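Side-chain contacts in Exo-arabinanase (Penicillium chrysogenum, PDB 3A72), which probably hydrolyses the alpha-1,5-linked L-arabinose chains of arabinan from their ends, and here holds arabinobiose in its pocket: residues Y164-R169 / Y174-V179; S260-T265 / W303-C308; W40-P45 / Y51-R56. All coordinates share one frame; numbering follows the deposited sequence.

Interaction 1: Y164-R169 / Y174-V179; sequences YYSDQR and YGQTMV. With AHR (alpha-L-arabinofuranose), chain B.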
loop_
_atom_site.group_PDB
_atom_site.type_symbol
_atom_site.label_atom_id
_atom_site.label_comp_id
_atom_site.label_asym_id
_atom_site.label_seq_id
_atom_site.Cartn_x
_atom_site.Cartn_y
_atom_site.Cartn_z
ATOM N N TYR A 164 3.313 9.355 -1.990
ATOM C CA TYR A 164 1.931 9.712 -1.613
ATOM C C TYR A 164 1.689 9.227 -0.205
ATOM O O TYR A 164 2.127 8.132 0.157
ATOM C CB TYR A 164 0.939 9.049 -2.545
ATOM C CG TYR A 164 1.108 9.296 -4.036
ATOM C CD1 TYR A 164 0.533 10.376 -4.673
ATOM C CD2 TYR A 164 1.862 8.382 -4.810
ATOM C CE1 TYR A 164 0.700 10.566 -6.035
ATOM C CE2 TYR A 164 2.009 8.559 -6.159
ATOM C CZ TYR A 164 1.433 9.658 -6.787
ATOM O OH TYR A 164 1.595 9.781 -8.140
ATOM N N TYR A 165 0.931 9.982 0.595
ATOM C CA TYR A 165 0.625 9.543 1.972
ATOM C C TYR A 165 -0.582 10.304 2.455
ATOM O O TYR A 165 -1.064 11.258 1.848
ATOM C CB TYR A 165 1.839 9.663 2.893
ATOM C CG TYR A 165 2.438 11.045 3.043
ATOM C CD1 TYR A 165 2.054 11.862 4.096
ATOM C CD2 TYR A 165 3.392 11.545 2.161
ATOM C CE1 TYR A 165 2.605 13.118 4.242
ATOM C CE2 TYR A 165 3.948 12.776 2.318
ATOM C CZ TYR A 165 3.556 13.567 3.349
ATOM O OH TYR A 165 4.093 14.834 3.483
ATOM N N SER A 166 -1.134 9.819 3.588
ATOM C CA SER A 166 -2.241 10.446 4.262
ATOM C C SER A 166 -1.728 11.428 5.320
ATOM O O SER A 166 -0.734 11.111 5.992
ATOM C CB SER A 166 -3.142 9.419 4.918
ATOM O OG SER A 166 -3.527 8.404 4.011
ATOM N N ASP A 167 -2.392 12.567 5.473
ATOM C CA ASP A 167 -1.854 13.661 6.262
ATOM C C ASP A 167 -2.927 14.259 7.135
ATOM O O ASP A 167 -3.962 14.708 6.605
ATOM C CB ASP A 167 -1.285 14.711 5.320
ATOM C CG ASP A 167 -0.457 15.781 5.947
ATOM O OD1 ASP A 167 -0.255 15.734 7.193
ATOM O OD2 ASP A 167 0.043 16.661 5.213
ATOM N N GLN A 168 -2.726 14.327 8.437
ATOM C CA GLN A 168 -3.595 15.014 9.341
ATOM C C GLN A 168 -3.021 16.358 9.828
ATOM O O GLN A 168 -3.638 17.015 10.686
ATOM C CB GLN A 168 -3.951 14.149 10.556
ATOM C CG GLN A 168 -4.850 12.955 10.189
ATOM C CD GLN A 168 -5.395 12.241 11.383
ATOM O OE1 GLN A 168 -5.872 12.892 12.404
ATOM N NE2 GLN A 168 -5.489 11.000 11.351
ATOM N N ARG A 169 -1.887 16.802 9.296
ATOM C CA ARG A 169 -1.248 17.977 9.854
ATOM C C ARG A 169 -2.010 19.283 9.580
ATOM O O ARG A 169 -1.863 20.236 10.346
ATOM C CB ARG A 169 0.201 18.096 9.378
ATOM C CG ARG A 169 1.103 17.048 9.927
ATOM C CD ARG A 169 2.474 16.942 9.293
ATOM N NE ARG A 169 2.312 16.679 7.866
ATOM C CZ ARG A 169 3.301 16.551 7.013
ATOM N NH1 ARG A 169 4.564 16.533 7.376
ATOM N NH2 ARG A 169 2.944 16.486 5.763
ATOM N N TYR A 174 -9.086 20.330 7.913
ATOM C CA TYR A 174 -9.488 19.007 7.434
ATOM C C TYR A 174 -9.285 17.982 8.526
ATOM O O TYR A 174 -8.311 18.029 9.252
ATOM C CB TYR A 174 -8.623 18.601 6.233
ATOM C CG TYR A 174 -8.618 19.620 5.119
ATOM C CD1 TYR A 174 -9.686 19.792 4.299
ATOM C CD2 TYR A 174 -7.478 20.415 4.924
ATOM C CE1 TYR A 174 -9.725 20.720 3.262
ATOM C CE2 TYR A 174 -7.488 21.358 3.890
ATOM C CZ TYR A 174 -8.610 21.489 3.073
ATOM O OH TYR A 174 -8.558 22.459 2.086
ATOM N N GLY A 175 -10.165 16.975 8.626
ATOM C CA GLY A 175 -9.895 15.841 9.460
ATOM C C GLY A 175 -8.661 15.094 8.986
ATOM O O GLY A 175 -7.791 14.699 9.777
ATOM N N GLN A 176 -8.601 14.817 7.677
ATOM C CA GLN A 176 -7.458 14.193 7.024
ATOM C C GLN A 176 -7.473 14.612 5.562
ATOM O O GLN A 176 -8.545 14.805 4.989
ATOM C CB GLN A 176 -7.442 12.682 7.201
ATOM C CG GLN A 176 -6.170 11.998 6.718
ATOM C CD GLN A 176 -6.161 10.525 7.045
ATOM O OE1 GLN A 176 -6.763 9.715 6.236
ATOM N NE2 GLN A 176 -5.567 10.140 8.084
ATOM N N THR A 177 -6.300 14.667 4.952
ATOM C CA THR A 177 -6.121 14.823 3.512
ATOM C C THR A 177 -5.211 13.751 3.002
ATOM O O THR A 177 -4.617 12.977 3.774
ATOM C CB THR A 177 -5.542 16.211 3.153
ATOM O OG1 THR A 177 -4.198 16.225 3.604
ATOM C CG2 THR A 177 -6.383 17.319 3.771
ATOM N N MET A 178 -5.003 13.695 1.675
ATOM C CA MET A 178 -3.883 12.940 1.133
ATOM C C MET A 178 -3.025 13.900 0.301
ATOM O O MET A 178 -3.544 14.835 -0.358
ATOM C CB MET A 178 -4.314 11.763 0.290
ATOM C CG MET A 178 -5.063 10.723 1.137
ATOM S SD MET A 178 -5.781 9.379 0.171
ATOM C CE MET A 178 -6.870 10.331 -0.862
ATOM N N VAL A 179 -1.751 13.689 0.354
ATOM C CA VAL A 179 -0.701 14.574 -0.154
ATOM C C VAL A 179 0.388 13.775 -0.810
ATOM O O VAL A 179 0.446 12.527 -0.722
ATOM C CB VAL A 179 -0.117 15.428 1.001
ATOM C CG1 VAL A 179 -1.206 16.170 1.757
ATOM C CG2 VAL A 179 0.700 14.586 1.930
HETATM O O5 AHR B . -5.138 3.921 11.400
HETATM C C5 AHR B . -4.751 4.991 10.479
HETATM C C4 AHR B . -5.956 5.365 9.662
HETATM O O4 AHR B . -6.253 4.274 8.781
HETATM C C3 AHR B . -5.709 6.571 8.763
HETATM O O3 AHR B . -6.036 7.779 9.472
HETATM C C2 AHR B . -6.673 6.297 7.583
HETATM O O2 AHR B . -6.188 6.787 6.334
HETATM C C1 AHR B . -6.867 4.782 7.591
HETATM O O1 AHR B . -8.279 4.450 7.727
#
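Asp167 N donates to Thr177 O at 2.8 Å, and Thr177 N returns a bond to Asp167 O, near the turn end of the antiparallel hairpin of strands 160-167 and 177-183. The hairpin belongs to one four-stranded blade of what the six such sheets and the sialidase-like family mark as a six-bladed beta-propeller. Tyr165 and Val179 form the next hydrogen-bonded pair, with the non-hydrogen-bonded pair Ser166 and Met178 between. Arg169 holds the Asp167 carboxylate at the hairpin end: its backbone N, closing an Asx turn, and its NE, at 2.8 Å, reach Asp167 OD1 from opposite faces, while NH2 takes OD2, a side-on salt bridge.

The two faces of the hairpin differ. On that of Ser166 and Met178, Ser166 OG is bonded to Glu151 and Met207 N; Gln168 and Gln176, at the turn end, join Ser166 in the arabinose pocket. The extended Gln176 chain runs its CG past Asp167 O at 3.5 Å and carries its amide up to the sugar. On the face of Tyr165, Asp167 and Val179, the tyrosine swings its CG between N and carbonyl carbon (chi1 59°), which turns a face of the ring to Val179; its OH bonds to Gln181. Val179 CG1 meets Asp167 OD2 at 3.7 Å, and the sister methyl CG2 makes a CH-pi contact, 3.5 Å from the Tyr165 ring centroid and 19° off the normal.

Interaction 2: S260-T265 / W303-C308; sequences SGTQPT and WTEIPC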
loop_
_atom_site.group_PDB
_atom_site.type_symbol
_atom_site.label_atom_id
_atom_site.label_comp_id
_atom_site.label_asym_id
_atom_site.label_seq_id
_atom_site.Cartn_x
_atom_site.Cartn_y
_atom_site.Cartn_z
ATOM N N SER A 260 -22.755 -5.753 -9.419
ATOM C CA SER A 260 -23.556 -6.584 -8.521
ATOM C C SER A 260 -24.275 -5.799 -7.452
ATOM O O SER A 260 -25.144 -6.347 -6.781
ATOM C CB SER A 260 -22.630 -7.596 -7.810
ATOM O OG SER A 260 -21.729 -6.827 -6.993
ATOM N N GLY A 261 -23.884 -4.542 -7.222
ATOM C CA GLY A 261 -24.389 -3.757 -6.123
ATOM C C GLY A 261 -23.570 -3.795 -4.874
ATOM O O GLY A 261 -23.822 -3.015 -3.956
ATOM N N THR A 262 -22.550 -4.648 -4.786
ATOM C CA THR A 262 -21.637 -4.584 -3.634
ATOM C C THR A 262 -21.036 -3.195 -3.588
ATOM O O THR A 262 -20.650 -2.622 -4.620
ATOM C CB THR A 262 -20.559 -5.642 -3.799
ATOM O OG1 THR A 262 -21.209 -6.912 -3.761
ATOM C CG2 THR A 262 -19.490 -5.590 -2.730
ATOM N N GLN A 263 -20.897 -2.647 -2.377
ATOM C CA GLN A 263 -20.365 -1.320 -2.163
ATOM C C GLN A 263 -19.052 -1.472 -1.395
ATOM O O GLN A 263 -19.048 -1.581 -0.153
ATOM C CB GLN A 263 -21.347 -0.462 -1.393
ATOM C CG GLN A 263 -22.581 -0.205 -2.267
ATOM C CD GLN A 263 -23.535 0.736 -1.582
ATOM O OE1 GLN A 263 -23.273 1.927 -1.403
ATOM N NE2 GLN A 263 -24.653 0.246 -1.143
ATOM N N PRO A 264 -17.935 -1.565 -2.097
ATOM C CA PRO A 264 -16.665 -1.889 -1.387
ATOM C C PRO A 264 -16.239 -0.738 -0.495
ATOM O O PRO A 264 -16.341 0.442 -0.863
ATOM C CB PRO A 264 -15.673 -2.125 -2.511
ATOM C CG PRO A 264 -16.269 -1.649 -3.717
ATOM C CD PRO A 264 -17.729 -1.394 -3.538
ATOM N N THR A 265 -15.674 -1.081 0.652
ATOM C CA THR A 265 -15.226 -0.084 1.608
ATOM C C THR A 265 -13.870 -0.435 2.189
ATOM O O THR A 265 -13.529 -1.625 2.404
ATOM C CB THR A 265 -16.232 0.123 2.762
ATOM O OG1 THR A 265 -16.398 -1.101 3.458
ATOM C CG2 THR A 265 -17.564 0.632 2.262
ATOM N N TRP A 303 -17.693 -2.013 -12.355
ATOM C CA TRP A 303 -16.720 -3.020 -12.040
ATOM C C TRP A 303 -17.388 -4.357 -11.829
ATOM O O TRP A 303 -18.511 -4.442 -11.323
ATOM C CB TRP A 303 -15.965 -2.604 -10.735
ATOM C CG TRP A 303 -15.137 -1.381 -10.980
ATOM C CD1 TRP A 303 -15.615 -0.116 -11.269
ATOM C CD2 TRP A 303 -13.704 -1.295 -10.977
ATOM N NE1 TRP A 303 -14.532 0.749 -11.470
ATOM C CE2 TRP A 303 -13.367 0.033 -11.284
ATOM C CE3 TRP A 303 -12.681 -2.239 -10.731
ATOM C CZ2 TRP A 303 -12.048 0.459 -11.379
ATOM C CZ3 TRP A 303 -11.370 -1.814 -10.822
ATOM C CH2 TRP A 303 -11.073 -0.485 -11.136
ATOM N N THR A 304 -16.693 -5.426 -12.227
ATOM C CA THR A 304 -17.193 -6.779 -12.075
ATOM C C THR A 304 -16.596 -7.407 -10.834
ATOM O O THR A 304 -15.366 -7.481 -10.682
ATOM C CB THR A 304 -16.850 -7.639 -13.273
ATOM O OG1 THR A 304 -17.429 -7.039 -14.456
ATOM C CG2 THR A 304 -17.438 -9.060 -13.147
ATOM N N GLU A 305 -17.456 -7.879 -9.932
ATOM C CA GLU A 305 -17.030 -8.600 -8.728
ATOM C C GLU A 305 -16.751 -10.050 -9.105
ATOM O O GLU A 305 -17.604 -10.715 -9.716
ATOM C CB GLU A 305 -18.124 -8.522 -7.691
ATOM C CG GLU A 305 -17.711 -9.038 -6.330
ATOM C CD GLU A 305 -18.657 -8.698 -5.183
ATOM O OE1 GLU A 305 -19.830 -8.379 -5.505
ATOM O OE2 GLU A 305 -18.260 -8.775 -4.024
ATOM N N ILE A 306 -15.574 -10.548 -8.710
ATOM C CA ILE A 306 -15.185 -11.925 -8.991
ATOM C C ILE A 306 -14.771 -12.605 -7.721
ATOM O O ILE A 306 -14.308 -11.953 -6.746
ATOM C CB ILE A 306 -14.029 -12.002 -10.035
ATOM C CG1 ILE A 306 -12.705 -11.464 -9.541
ATOM C CG2 ILE A 306 -14.446 -11.376 -11.354
ATOM C CD1 ILE A 306 -11.523 -11.751 -10.431
ATOM N N PRO A 307 -14.851 -13.937 -7.649
ATOM C CA PRO A 307 -14.397 -14.649 -6.471
ATOM C C PRO A 307 -12.907 -14.526 -6.268
ATOM O O PRO A 307 -12.124 -14.263 -7.183
ATOM C CB PRO A 307 -14.776 -16.124 -6.755
ATOM C CG PRO A 307 -15.797 -16.065 -7.831
ATOM C CD PRO A 307 -15.493 -14.858 -8.647
ATOM N N CYS A 308 -12.474 -14.781 -5.044
ATOM C CA CYS A 308 -11.053 -14.792 -4.700
ATOM C C CYS A 308 -10.846 -15.803 -3.578
ATOM O O CYS A 308 -11.578 -15.808 -2.617
ATOM C CB CYS A 308 -10.649 -13.392 -4.286
ATOM S SG CYS A 308 -8.924 -13.247 -3.719
HETATM O O HOH W 1 -20.263 -7.479 -10.335
#
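Two side-chain hydroxyls converge on a single carboxylate oxygen, Glu305 OE1. Thr262 OG1 donates the shorter bond, 2.7 Å to OE1, from the syn side and 22° out of the carboxylate plane; Ser260 OG donates the other, 2.9 Å to the same OE1, nearly in line with the C-O bond. Glu305 gets there as a long straight arm, CG anti to the backbone N (chi1 -171°) and the chain extended beyond it. Its second oxygen, OE2, is bonded to Thr291, so both ends of the carboxylate are held and its rotation is restrained.

Within the loop, Ser260 OG also accepts from Thr262 N at 3.2 Å, an ST turn that places both hydroxyls on the same carboxylate.

One bridge is made of water: water 1 accepts from Glu305 N at 2.9 Å and, weakly, from Ser260 N at 3.2 Å. Carbon contact is slight: Thr262 CB lies 3.3 Å from Glu305 OE1 and its CG2 3.7 Å from Glu305 OE2.

This is a small polar contact at the surface, where loop 260-265 passes from strand 254-255, outermost in one propeller blade, to strand 269-273, which begins the next. Strand 304-306 is the outermost strand of that next blade, so Glu305 ties the blade's edge to the connection leading into it, with strand 292-295 as its neighbour in the sheet.

Interaction 3: W40-P45 / Y51-R56; sequences WENYSP and YFPIYR. With AHR (alpha-L-arabinofuranose), chain C.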
loop_
_atom_site.group_PDB
_atom_site.type_symbol
_atom_site.label_atom_id
_atom_site.label_comp_id
_atom_site.label_asym_id
_atom_site.label_seq_id
_atom_site.Cartn_x
_atom_site.Cartn_y
_atom_site.Cartn_z
ATOM N N TRP A 40 5.275 -6.602 6.581
ATOM C CA TRP A 40 4.090 -6.314 7.334
ATOM C C TRP A 40 4.483 -5.604 8.612
ATOM O O TRP A 40 5.643 -5.629 9.022
ATOM C CB TRP A 40 3.302 -7.613 7.656
ATOM C CG TRP A 40 4.111 -8.643 8.357
ATOM C CD1 TRP A 40 4.298 -8.783 9.694
ATOM C CD2 TRP A 40 4.884 -9.681 7.733
ATOM N NE1 TRP A 40 5.128 -9.860 9.884
ATOM C CE2 TRP A 40 5.516 -10.442 8.754
ATOM C CE3 TRP A 40 5.100 -10.108 6.414
ATOM C CZ2 TRP A 40 6.344 -11.518 8.520
ATOM C CZ3 TRP A 40 5.921 -11.193 6.165
ATOM C CH2 TRP A 40 6.509 -11.901 7.214
ATOM N N GLU A 41 3.517 -4.973 9.252
ATOM C CA GLU A 41 3.627 -4.508 10.617
ATOM C C GLU A 41 3.710 -5.711 11.552
ATOM O O GLU A 41 2.828 -6.589 11.525
ATOM C CB GLU A 41 2.406 -3.684 11.027
ATOM C CG GLU A 41 2.202 -2.411 10.198
ATOM C CD GLU A 41 0.900 -1.693 10.441
ATOM O OE1 GLU A 41 0.057 -2.196 11.237
ATOM O OE2 GLU A 41 0.677 -0.629 9.780
ATOM N N ASN A 42 4.783 -5.763 12.336
ATOM C CA ASN A 42 5.157 -6.952 13.116
ATOM C C ASN A 42 5.150 -6.559 14.577
ATOM O O ASN A 42 6.064 -5.834 15.058
ATOM C CB ASN A 42 6.514 -7.414 12.604
ATOM C CG ASN A 42 6.956 -8.762 13.127
ATOM O OD1 ASN A 42 7.916 -8.870 13.994
ATOM N ND2 ASN A 42 6.366 -9.764 12.725
ATOM N N TYR A 43 4.123 -6.967 15.285
ATOM C CA TYR A 43 3.828 -6.464 16.655
ATOM C C TYR A 43 4.504 -7.340 17.710
ATOM O O TYR A 43 3.897 -7.952 18.567
ATOM C CB TYR A 43 2.331 -6.373 16.867
ATOM C CG TYR A 43 1.623 -5.343 16.021
ATOM C CD1 TYR A 43 1.202 -4.151 16.577
ATOM C CD2 TYR A 43 1.378 -5.555 14.651
ATOM C CE1 TYR A 43 0.551 -3.173 15.836
ATOM C CE2 TYR A 43 0.719 -4.562 13.909
ATOM C CZ TYR A 43 0.332 -3.385 14.512
ATOM O OH TYR A 43 -0.319 -2.398 13.810
ATOM N N SER A 44 5.818 -7.351 17.657
ATOM C CA SER A 44 6.639 -8.091 18.611
ATOM C C SER A 44 6.646 -7.325 19.938
ATOM O O SER A 44 6.597 -6.113 19.998
ATOM C CB SER A 44 8.004 -8.332 18.047
ATOM O OG SER A 44 8.675 -7.115 17.707
ATOM N N PRO A 45 6.793 -8.074 21.060
ATOM C CA PRO A 45 6.939 -7.388 22.343
ATOM C C PRO A 45 8.233 -6.621 22.430
ATOM O O PRO A 45 9.282 -7.049 21.924
ATOM C CB PRO A 45 6.979 -8.574 23.347
ATOM C CG PRO A 45 6.767 -9.795 22.633
ATOM C CD PRO A 45 6.831 -9.542 21.169
ATOM N N TYR A 51 10.424 -3.878 14.263
ATOM C CA TYR A 51 11.109 -3.815 12.989
ATOM C C TYR A 51 10.182 -4.310 11.896
ATOM O O TYR A 51 9.151 -4.947 12.178
ATOM C CB TYR A 51 12.438 -4.691 13.045
ATOM C CG TYR A 51 12.096 -6.120 13.448
ATOM C CD1 TYR A 51 11.635 -7.073 12.547
ATOM C CD2 TYR A 51 12.204 -6.533 14.753
ATOM C CE1 TYR A 51 11.292 -8.347 12.898
ATOM C CE2 TYR A 51 11.864 -7.819 15.132
ATOM C CZ TYR A 51 11.406 -8.729 14.197
ATOM O OH TYR A 51 11.074 -9.993 14.601
ATOM N N PHE A 52 10.558 -4.109 10.642
ATOM C CA PHE A 52 9.850 -4.712 9.513
ATOM C C PHE A 52 10.609 -5.941 8.994
ATOM O O PHE A 52 11.725 -5.803 8.517
ATOM C CB PHE A 52 9.638 -3.735 8.386
ATOM C CG PHE A 52 8.745 -2.557 8.706
ATOM C CD1 PHE A 52 7.498 -2.729 9.314
ATOM C CD2 PHE A 52 9.145 -1.269 8.374
ATOM C CE1 PHE A 52 6.694 -1.620 9.586
ATOM C CE2 PHE A 52 8.335 -0.184 8.614
ATOM C CZ PHE A 52 7.109 -0.367 9.230
ATOM N N PRO A 53 10.022 -7.129 9.098
ATOM C CA PRO A 53 10.678 -8.337 8.586
ATOM C C PRO A 53 10.577 -8.366 7.071
ATOM O O PRO A 53 9.611 -7.903 6.519
ATOM C CB PRO A 53 9.880 -9.475 9.198
ATOM C CG PRO A 53 8.531 -8.897 9.430
ATOM C CD PRO A 53 8.722 -7.427 9.724
ATOM N N ILE A 54 11.593 -8.981 6.444
ATOM C CA ILE A 54 11.603 -9.137 4.982
ATOM C C ILE A 54 11.674 -10.613 4.696
ATOM O O ILE A 54 12.695 -11.256 5.011
ATOM C CB ILE A 54 12.762 -8.379 4.352
ATOM C CG1 ILE A 54 12.816 -6.912 4.715
ATOM C CG2 ILE A 54 12.752 -8.564 2.835
ATOM C CD1 ILE A 54 11.655 -6.090 4.243
ATOM N N TYR A 55 10.608 -11.177 4.127
ATOM C CA TYR A 55 10.528 -12.588 3.769
ATOM C C TYR A 55 10.570 -12.696 2.264
ATOM O O TYR A 55 9.957 -11.920 1.545
ATOM C CB TYR A 55 9.263 -13.233 4.314
ATOM C CG TYR A 55 9.340 -13.697 5.766
ATOM C CD1 TYR A 55 9.740 -12.853 6.782
ATOM C CD2 TYR A 55 8.931 -14.969 6.111
ATOM C CE1 TYR A 55 9.773 -13.271 8.068
ATOM C CE2 TYR A 55 8.957 -15.404 7.427
ATOM C CZ TYR A 55 9.383 -14.560 8.418
ATOM O OH TYR A 55 9.418 -15.022 9.697
ATOM N N ARG A 56 11.278 -13.713 1.756
ATOM C CA ARG A 56 11.454 -13.933 0.325
ATOM C C ARG A 56 10.899 -15.276 -0.101
ATOM O O ARG A 56 11.013 -16.264 0.630
ATOM C CB ARG A 56 12.946 -13.927 -0.025
ATOM C CG ARG A 56 13.241 -14.165 -1.498
ATOM C CD ARG A 56 14.658 -13.803 -1.846
ATOM N NE ARG A 56 15.628 -14.684 -1.211
ATOM C CZ ARG A 56 16.912 -14.445 -1.087
ATOM N NH1 ARG A 56 17.400 -13.299 -1.496
ATOM N NH2 ARG A 56 17.678 -15.407 -0.521
HETATM O O5 AHR C . -1.636 0.678 10.109
HETATM C C5 AHR C . -1.948 0.615 11.532
HETATM C C4 AHR C . -3.285 1.287 11.760
HETATM O O4 AHR C . -3.140 2.711 11.434
HETATM C C3 AHR C . -3.650 1.335 13.238
HETATM O O3 AHR C . -4.311 0.127 13.664
HETATM C C2 AHR C . -4.655 2.506 13.242
HETATM O O2 AHR C . -4.750 3.149 14.534
HETATM C C1 AHR C . -4.067 3.472 12.204
HETATM O O HOH W 2 6.758 -3.625 12.704
HETATM O O HOH W 3 8.804 -6.242 15.081
#
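The hairpin of strands 36-42 and 52-57, the middle pair of a propeller blade, splays apart here at its turn end, and one of its residues, Glu41, lines the arabinose pocket. Trp40 does most of the side-chain work. With chi1 at 55° the indole folds back over its own backbone toward the partner strand, where Pro53 CG lies over one face, 3.5 Å from Trp40 CE2 and displaced toward the rim. Further along, the indole leads with a corner: Trp40 CH2 stands over the Tyr55 ring, 3.4 Å from CD1, the two planes 56° apart. Phe52 instead turns its edge to the backbone and brings CD1 to 3.5 Å from Trp40 O, while Pro53 CD abuts Asn42 CB. Phe12 meets the Trp40 ring from outside the hairpin.

Where the backbones part, two waters stand in. Water 2 accepts from Asn42 N at 2.9 Å and is also bonded to Tyr51 O; water 3 accepts from Tyr51 N at 3.0 Å, binds Asn42 O and Ser44 OG, and lies above the centre of the Tyr51 ring. Away from the partner strand, Glu41 OE2 accepts from O5 of an arabinofuranose at 2.7 Å and from Gln82 N, and Tyr43 OH donates to Glu41 OE1 at 2.6 Å, from above the carboxylate plane.

With no clear direct hydrogen bond across it, this hairpin end depends on ring and proline packing and on the two waters that satisfy the parted backbone groups. The hold on both Glu41 oxygens, by Tyr43 OH and Gln82 N, probably fixes the carboxylate for the sugar O5.

In the fold
Interactions 1 and 3 lie on two different propeller blades yet serve one pocket, with centres about 25 Å apart and nearest atoms about 12 Å apart. The arabinobiose spans part of that gap: C1 of the sugar unit beside Glu41 is joined to O5 of the unit beside Gln176, the alpha-1,5 linkage. The O5 taken by Glu41 is therefore the non-reducing-end hydroxyl, consistent with an enzyme that works from chain ends. Interaction 2 is remote from the sugar, on the surface of another part of the propeller; its centre is about 27 Å from that of interaction 1 and about 31 Å from that of interaction 3.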